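Local coordinates for hypothetical protein, haloacid dehalogenase-like hydrolase (PDB 1NRW) that dephosphorylates phosphorylated five- and six-carbon sugars and nucleoside monophosphates in vitro, with magnesium as cofactor, as a HAD-superfamily phosphatase of the Cof family, at residues 101-106 / 114-119; 129-134 / 202-207; 220-225 / 230-235. All blocks are in the same frame, centred on the assembly; numbering follows the deposited sequence.

Contact 1: residues 101-106 / 114-119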
# COMPACT_ATOMS: atom_id res chain seq x y z
N ASN A 101 20.67 10.36 4.86
CA ASN A 101 19.76 10.82 5.91
C ASN A 101 18.26 10.76 5.62
O ASN A 101 17.50 11.62 6.06
CB ASN A 101 20.15 12.24 6.32
CG ASN A 101 21.62 12.35 6.66
OD1 ASN A 101 22.11 11.65 7.55
ND2 ASN A 101 22.34 13.21 5.95
N TYR A 102 17.83 9.75 4.87
CA TYR A 102 16.41 9.57 4.60
C TYR A 102 15.90 8.65 5.69
O TYR A 102 16.65 7.80 6.17
CB TYR A 102 16.19 8.86 3.27
CG TYR A 102 16.44 9.69 2.04
CD1 TYR A 102 15.40 10.42 1.44
CD2 TYR A 102 17.70 9.75 1.46
CE1 TYR A 102 15.62 11.18 0.30
CE2 TYR A 102 17.94 10.51 0.32
CZ TYR A 102 16.89 11.22 -0.26
OH TYR A 102 17.14 11.97 -1.38
N TYR A 103 14.64 8.81 6.11
CA TYR A 103 14.07 7.88 7.07
C TYR A 103 13.70 6.73 6.14
O TYR A 103 13.38 6.97 4.97
CB TYR A 103 12.77 8.39 7.69
CG TYR A 103 12.86 9.56 8.64
CD1 TYR A 103 14.10 10.04 9.07
CD2 TYR A 103 11.71 10.20 9.09
CE1 TYR A 103 14.17 11.14 9.94
CE2 TYR A 103 11.77 11.28 9.96
CZ TYR A 103 13.01 11.75 10.37
OH TYR A 103 13.07 12.85 11.20
N TYR A 104 13.74 5.49 6.62
CA TYR A 104 13.37 4.39 5.75
C TYR A 104 12.80 3.20 6.51
O TYR A 104 13.05 3.02 7.70
CB TYR A 104 14.56 3.97 4.86
CG TYR A 104 15.72 3.31 5.59
CD1 TYR A 104 15.70 1.94 5.86
CD2 TYR A 104 16.83 4.06 5.99
CE1 TYR A 104 16.77 1.33 6.52
CE2 TYR A 104 17.90 3.46 6.65
CZ TYR A 104 17.86 2.09 6.91
OH TYR A 104 18.90 1.49 7.57
N GLU A 105 11.99 2.41 5.81
CA GLU A 105 11.38 1.23 6.39
C GLU A 105 11.57 0.11 5.38
O GLU A 105 11.36 0.31 4.18
CB GLU A 105 9.88 1.47 6.63
CG GLU A 105 9.60 2.64 7.58
CD GLU A 105 8.12 2.86 7.83
OE1 GLU A 105 7.30 2.03 7.37
OE2 GLU A 105 7.78 3.86 8.48
N VAL A 106 11.99 -1.05 5.87
CA VAL A 106 12.23 -2.20 4.99
C VAL A 106 11.21 -3.29 5.26
O VAL A 106 11.21 -3.94 6.31
CB VAL A 106 13.65 -2.77 5.21
CG1 VAL A 106 13.96 -3.84 4.16
CG2 VAL A 106 14.69 -1.65 5.14
N THR A 114 13.72 -0.90 10.57
CA THR A 114 13.95 0.53 10.47
C THR A 114 14.83 1.02 11.62
O THR A 114 14.78 0.48 12.72
CB THR A 114 12.62 1.33 10.51
OG1 THR A 114 12.89 2.73 10.46
CG2 THR A 114 11.84 1.02 11.79
N PRO A 115 15.66 2.04 11.36
CA PRO A 115 16.54 2.61 12.38
C PRO A 115 15.90 3.85 13.03
O PRO A 115 16.46 4.43 13.96
CB PRO A 115 17.79 2.97 11.58
CG PRO A 115 17.20 3.45 10.28
CD PRO A 115 16.10 2.44 10.00
N GLN A 116 14.73 4.24 12.54
CA GLN A 116 14.04 5.41 13.07
C GLN A 116 13.42 5.20 14.45
O GLN A 116 13.11 4.07 14.83
CB GLN A 116 12.93 5.86 12.09
CG GLN A 116 13.36 6.87 11.04
CD GLN A 116 14.58 6.45 10.25
OE1 GLN A 116 15.69 6.93 10.48
NE2 GLN A 116 14.39 5.54 9.31
N ASN A 117 13.25 6.28 15.21
CA ASN A 117 12.63 6.17 16.52
C ASN A 117 11.12 6.40 16.40
O ASN A 117 10.60 6.63 15.30
CB ASN A 117 13.25 7.16 17.53
CG ASN A 117 13.10 8.62 17.13
OD1 ASN A 117 12.09 9.03 16.55
ND2 ASN A 117 14.11 9.43 17.46
N GLY A 118 10.42 6.31 17.52
CA GLY A 118 8.97 6.48 17.51
C GLY A 118 8.45 7.76 16.90
O GLY A 118 7.51 7.74 16.11
N ARG A 119 9.04 8.89 17.28
CA ARG A 119 8.61 10.18 16.75
C ARG A 119 8.75 10.24 15.24
O ARG A 119 7.85 10.70 14.53
CB ARG A 119 9.44 11.32 17.38
CG ARG A 119 9.17 12.70 16.77
CD ARG A 119 7.72 13.11 16.95
NE ARG A 119 7.37 13.18 18.36
CZ ARG A 119 6.13 13.04 18.83
NH1 ARG A 119 5.13 12.82 17.99
NH2 ARG A 119 5.90 13.10 20.13
O HOH W 1 17.98 6.96 8.38

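Contact 2: residues 129-134 / 202-207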
# COMPACT_ATOMS: atom_id res chain seq x y z
N PHE A 129 -1.58 9.82 6.49
CA PHE A 129 -2.91 10.30 6.87
C PHE A 129 -3.22 11.64 6.20
O PHE A 129 -4.26 11.80 5.56
CB PHE A 129 -3.02 10.51 8.39
CG PHE A 129 -3.40 9.28 9.17
CD1 PHE A 129 -2.45 8.33 9.53
CD2 PHE A 129 -4.72 9.11 9.61
CE1 PHE A 129 -2.79 7.23 10.31
CE2 PHE A 129 -5.08 8.01 10.40
CZ PHE A 129 -4.12 7.07 10.75
N ARG A 130 -2.33 12.60 6.36
CA ARG A 130 -2.52 13.94 5.80
C ARG A 130 -2.58 13.98 4.28
O ARG A 130 -3.31 14.78 3.70
CB ARG A 130 -1.43 14.89 6.29
CG ARG A 130 -1.41 15.05 7.81
CD ARG A 130 -0.30 15.99 8.26
NE ARG A 130 -0.53 17.35 7.79
CZ ARG A 130 0.26 18.38 8.09
NH1 ARG A 130 1.33 18.20 8.86
NH2 ARG A 130 -0.02 19.59 7.63
N SER A 131 -1.81 13.12 3.62
CA SER A 131 -1.80 13.10 2.17
C SER A 131 -3.11 12.55 1.62
O SER A 131 -3.60 13.02 0.59
CB SER A 131 -0.62 12.26 1.66
OG SER A 131 0.61 12.86 2.04
N ALA A 132 -3.66 11.57 2.31
CA ALA A 132 -4.91 10.94 1.89
C ALA A 132 -6.10 11.87 2.13
O ALA A 132 -7.02 11.93 1.32
CB ALA A 132 -5.12 9.63 2.64
N ASN A 133 -6.07 12.58 3.25
CA ASN A 133 -7.15 13.49 3.63
C ASN A 133 -6.61 14.85 4.06
O ASN A 133 -6.62 15.19 5.25
CB ASN A 133 -7.98 12.88 4.76
CG ASN A 133 -8.75 11.64 4.32
OD1 ASN A 133 -8.32 10.51 4.54
ND2 ASN A 133 -9.90 11.86 3.68
N PRO A 134 -6.15 15.66 3.09
CA PRO A 134 -5.60 16.99 3.38
C PRO A 134 -6.59 17.91 4.09
O PRO A 134 -6.19 18.86 4.76
CB PRO A 134 -5.25 17.53 1.99
CG PRO A 134 -5.02 16.29 1.18
CD PRO A 134 -6.11 15.37 1.65
N SER A 202 4.89 6.23 -4.99
CA SER A 202 4.77 7.02 -3.77
C SER A 202 3.38 6.76 -3.19
O SER A 202 2.42 6.57 -3.95
CB SER A 202 4.93 8.51 -4.07
OG SER A 202 4.63 9.30 -2.93
N SER A 203 3.28 6.74 -1.87
CA SER A 203 2.00 6.52 -1.20
C SER A 203 1.63 7.70 -0.31
O SER A 203 0.61 7.67 0.38
CB SER A 203 2.04 5.24 -0.35
OG SER A 203 3.00 5.35 0.69
N ALA A 204 2.47 8.73 -0.33
CA ALA A 204 2.25 9.94 0.47
C ALA A 204 3.17 11.06 -0.03
O ALA A 204 4.22 10.79 -0.62
CB ALA A 204 2.51 9.65 1.95
N GLU A 205 2.77 12.30 0.22
CA GLU A 205 3.52 13.47 -0.23
C GLU A 205 5.02 13.50 0.09
O GLU A 205 5.80 14.05 -0.69
CB GLU A 205 2.86 14.74 0.32
CG GLU A 205 1.56 15.10 -0.38
CD GLU A 205 0.79 16.20 0.34
OE1 GLU A 205 1.44 17.16 0.83
OE2 GLU A 205 -0.45 16.12 0.40
N HIS A 206 5.43 12.92 1.21
CA HIS A 206 6.84 12.94 1.55
C HIS A 206 7.56 11.60 1.51
O HIS A 206 8.58 11.41 2.18
CB HIS A 206 7.04 13.62 2.91
CG HIS A 206 6.57 15.04 2.94
ND1 HIS A 206 5.24 15.37 3.09
CD2 HIS A 206 7.23 16.20 2.77
CE1 HIS A 206 5.11 16.68 3.02
NE2 HIS A 206 6.30 17.21 2.83
N ASN A 207 7.04 10.66 0.73
CA ASN A 207 7.71 9.38 0.61
C ASN A 207 7.73 8.88 -0.82
O ASN A 207 7.12 9.47 -1.73
CB ASN A 207 7.07 8.30 1.52
CG ASN A 207 5.78 7.68 0.95
OD1 ASN A 207 5.66 7.45 -0.25
ND2 ASN A 207 4.83 7.39 1.83
O HOH W 2 -1.95 16.98 2.46
O HOH W 3 -2.12 14.61 -1.15

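Contact 3: residues 220-225 / 230-235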
# COMPACT_ATOMS: atom_id res chain seq x y z
N ALA A 220 0.45 -7.28 -9.71
CA ALA A 220 -0.04 -8.27 -8.76
C ALA A 220 -1.50 -8.58 -9.08
O ALA A 220 -1.94 -9.73 -8.98
CB ALA A 220 0.09 -7.75 -7.33
N LEU A 221 -2.25 -7.55 -9.46
CA LEU A 221 -3.65 -7.72 -9.81
C LEU A 221 -3.75 -8.62 -11.05
O LEU A 221 -4.55 -9.55 -11.09
CB LEU A 221 -4.31 -6.36 -10.09
CG LEU A 221 -5.78 -6.36 -10.53
CD1 LEU A 221 -6.62 -7.21 -9.58
CD2 LEU A 221 -6.30 -4.92 -10.57
N LYS A 222 -2.91 -8.36 -12.05
CA LYS A 222 -2.93 -9.17 -13.26
C LYS A 222 -2.55 -10.62 -12.96
O LYS A 222 -3.15 -11.55 -13.49
CB LYS A 222 -1.95 -8.61 -14.30
CG LYS A 222 -2.33 -7.25 -14.85
CD LYS A 222 -1.34 -6.83 -15.93
CE LYS A 222 -1.62 -5.45 -16.47
NZ LYS A 222 -0.59 -5.07 -17.48
N ARG A 223 -1.56 -10.79 -12.10
CA ARG A 223 -1.08 -12.11 -11.70
C ARG A 223 -2.21 -12.91 -11.06
O ARG A 223 -2.40 -14.09 -11.36
CB ARG A 223 0.08 -11.94 -10.71
CG ARG A 223 0.89 -13.17 -10.43
CD ARG A 223 1.93 -12.88 -9.36
NE ARG A 223 2.83 -11.79 -9.73
CZ ARG A 223 3.79 -11.88 -10.65
NH1 ARG A 223 3.97 -13.02 -11.31
NH2 ARG A 223 4.57 -10.84 -10.91
N LEU A 224 -2.96 -12.27 -10.17
CA LEU A 224 -4.06 -12.92 -9.48
C LEU A 224 -5.23 -13.22 -10.40
O LEU A 224 -5.78 -14.33 -10.38
CB LEU A 224 -4.54 -12.05 -8.32
CG LEU A 224 -5.58 -12.67 -7.38
CD1 LEU A 224 -5.06 -13.99 -6.82
CD2 LEU A 224 -5.88 -11.70 -6.25
N ALA A 225 -5.61 -12.24 -11.21
CA ALA A 225 -6.72 -12.42 -12.14
C ALA A 225 -6.45 -13.61 -13.05
O ALA A 225 -7.33 -14.45 -13.28
CB ALA A 225 -6.93 -11.16 -12.97
N ILE A 230 -9.91 -15.07 -14.42
CA ILE A 230 -10.82 -13.94 -14.52
C ILE A 230 -10.26 -12.91 -15.49
O ILE A 230 -9.16 -12.38 -15.28
CB ILE A 230 -11.03 -13.26 -13.15
CG1 ILE A 230 -11.65 -14.27 -12.17
CG2 ILE A 230 -11.93 -12.04 -13.30
CD1 ILE A 230 -11.78 -13.74 -10.75
N PRO A 231 -10.99 -12.61 -16.57
CA PRO A 231 -10.57 -11.63 -17.58
C PRO A 231 -10.42 -10.25 -16.94
O PRO A 231 -11.22 -9.88 -16.08
CB PRO A 231 -11.71 -11.66 -18.60
CG PRO A 231 -12.28 -13.03 -18.45
CD PRO A 231 -12.28 -13.23 -16.96
N LEU A 232 -9.41 -9.50 -17.35
CA LEU A 232 -9.21 -8.17 -16.78
C LEU A 232 -10.41 -7.27 -17.05
O LEU A 232 -10.68 -6.34 -16.30
CB LEU A 232 -7.94 -7.52 -17.34
CG LEU A 232 -6.63 -8.12 -16.82
CD1 LEU A 232 -5.45 -7.44 -17.49
CD2 LEU A 232 -6.56 -7.95 -15.30
N GLU A 233 -11.14 -7.56 -18.13
CA GLU A 233 -12.32 -6.76 -18.47
C GLU A 233 -13.38 -6.91 -17.38
O GLU A 233 -14.28 -6.08 -17.25
CB GLU A 233 -12.90 -7.22 -19.82
CG GLU A 233 -11.99 -6.98 -21.02
CD GLU A 233 -10.68 -7.76 -20.95
OE1 GLU A 233 -10.72 -8.98 -20.69
OE2 GLU A 233 -9.61 -7.14 -21.16
N GLU A 234 -13.26 -7.98 -16.59
CA GLU A 234 -14.21 -8.23 -15.51
C GLU A 234 -13.60 -7.94 -14.13
O GLU A 234 -13.98 -8.55 -13.13
CB GLU A 234 -14.69 -9.68 -15.58
CG GLU A 234 -15.64 -9.95 -16.74
CD GLU A 234 -15.83 -11.43 -17.01
OE1 GLU A 234 -16.14 -12.18 -16.07
OE2 GLU A 234 -15.69 -11.83 -18.18
N THR A 235 -12.67 -7.00 -14.10
CA THR A 235 -12.03 -6.60 -12.84
C THR A 235 -12.13 -5.09 -12.69
O THR A 235 -12.15 -4.35 -13.68
CB THR A 235 -10.54 -6.98 -12.80
OG1 THR A 235 -9.81 -6.21 -13.76
CG2 THR A 235 -10.35 -8.46 -13.10

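Contact 1: residues 101-106 / 114-119
The carbonyl oxygen Tyr104 O accepts a short hydrogen bond from the hydroxyl Thr114 OG1, at 2.8 Å. The donor lies almost in line with the carbonyl. The contact lies at the open end of a beta hairpin, whose strands 103-108 and 112-114 run antiparallel in the six-stranded sheet. Here the chain leaves the hairpin and turns into helix 118-132. Thr114 starts that turn: its OG1 also accepts from Gln116 N at 3.2 Å, which makes an ST turn.

Gln116 folds back over strand 103-108. Gln116 CG lies 3.6 Å from Tyr103 CG. The bend at chi2 (53°) swings the amide on toward the backbone of Tyr104. The amide lies nearly parallel to the Tyr103 ring, with planes 15° apart. Gln116 NE2 is 3.3 Å from Tyr104 O, a weak and doubtful bond. NE2 also lies 2.8 Å from Tyr104 N, and both are donors. The amide may therefore be turned over, which would put its oxygen against Tyr104 N. The Tyr103 ring also meets that of Phe178.

Tyr104 turns its ring to Pro115. Its CG stands between the backbone N and the carbonyl carbon (chi1 69°). Pro115 CD then sits over one ring face, 3.8 Å from the ring centroid, in a CH-pi contact. The phenol OH is hydrogen-bonded to Glu98 in helix 87-99. With an alanine in place of Tyr104, Pro115 would probably lose the ring face it rests on, and Glu98 its hydroxyl partner.

A water joins Tyr102 to the glutamine. It donates to Tyr102 O at 2.7 Å. It lies 3.1 Å from Gln116 OE1, where the bond's direction depends on the amide being placed as modelled.

Contact 2: residues 129-134 / 202-207
Ser131 OG accepts a hydrogen bond from Glu205 N at 2.9 Å, with a nearly straight N-H...O angle of 166°. This is the tight part of the contact. It joins the C-terminal end of helix 118-132 to the loop between strands 198-201 and 207-212, in the probable cap domain. Ser131 OG lies anti to its carbonyl carbon (chi1 -64°), on the side of the backbone N. It also hydrogen-bonds to Asp127 O, one turn back in the helix. The side chain is about 7 Å from that of Asp240 and 8 Å from the calcium. Ala204 CB packs against the hydroxyl, 3.7 Å from Ser131 OG. A type I turn runs from Ala204 to Asn207. His206 adds a second tie to the helix, through Asp127.

The other side is wet. Glu205 passes Ser131 with its CG 3.4 Å from Ser131 OG, and its carboxylate reaches the helix end through two waters. One donates to Glu205 OE2 and to Arg130 O, the other to the same OE2 and to Ser131 O.

The carboxylate and the helix carbonyls are all acceptors. Water supplies the hydrogens that let them approach, while the serine hydroxyl links loop and helix directly.

Contact 3: residues 220-225 / 230-235
Ile230 N donates to Ala225 O at 2.9 Å, with an N-H...O angle of 173°. This backbone bond spans the connection from helix 217-227 to strand 235-239 in the Rossmann-like core of the HAD fold. Ile230 O lies 3.4 Å from Ala225 CB. The Ile230 side chain faces the sheet, where it touches Leu6 and Glu39.

After Pro231 comes Leu232, at the start of a short 3-10 segment. With CG anti to the carbonyl carbon (chi1 -72°), the side chain reaches back to the helix, and its two methyls divide between neighbours there. Leu232 CD2 meets Ala225 CB at 4.0 Å. Leu232 CD1 lies 4.1 Å from Lys222 CG, on the aliphatic part of an extended lysine chain.

Glu234 forms a salt bridge to Lys5, just before strand 6-10. Thr235 then opens the next strand. Its OG1 donates to Leu232 O at 2.7 Å, and its backbone N donates to the same oxygen at 3.0 Å. Its methyl CG2 faces Ala225 CB at 4.4 Å, and Leu6 touches the same side chain.

The chemistry is thus mostly apolar, centred on the small Ala225 methyl. One direct backbone bond fixes the near end of the connection to the helix. At its far end, the doubly held Leu232 carbonyl fixes the turn into the strand.

Overall arrangement
The contacts follow one another along the chain. Contacts 1 and 2 both use helix 118-132, contact 1 near its start and contact 2 near its end. Their centres are about 17 Å apart, both in the part built on the six-stranded sheet, consistent with the cap domain of Cof-family HAD phosphatases. Contact 3 lies in the core domain with the eight-stranded sheet. Its centre is about 35 Å from that of contact 1 and about 27 Å from that of contact 2, across the chain's centre. The calcium site of Asp10, Asp12, Asp240 and Ser241 belongs to the core. The Ser131 side chain of contact 2 is about 8 Å from the ion, consistent with a cap over the active site.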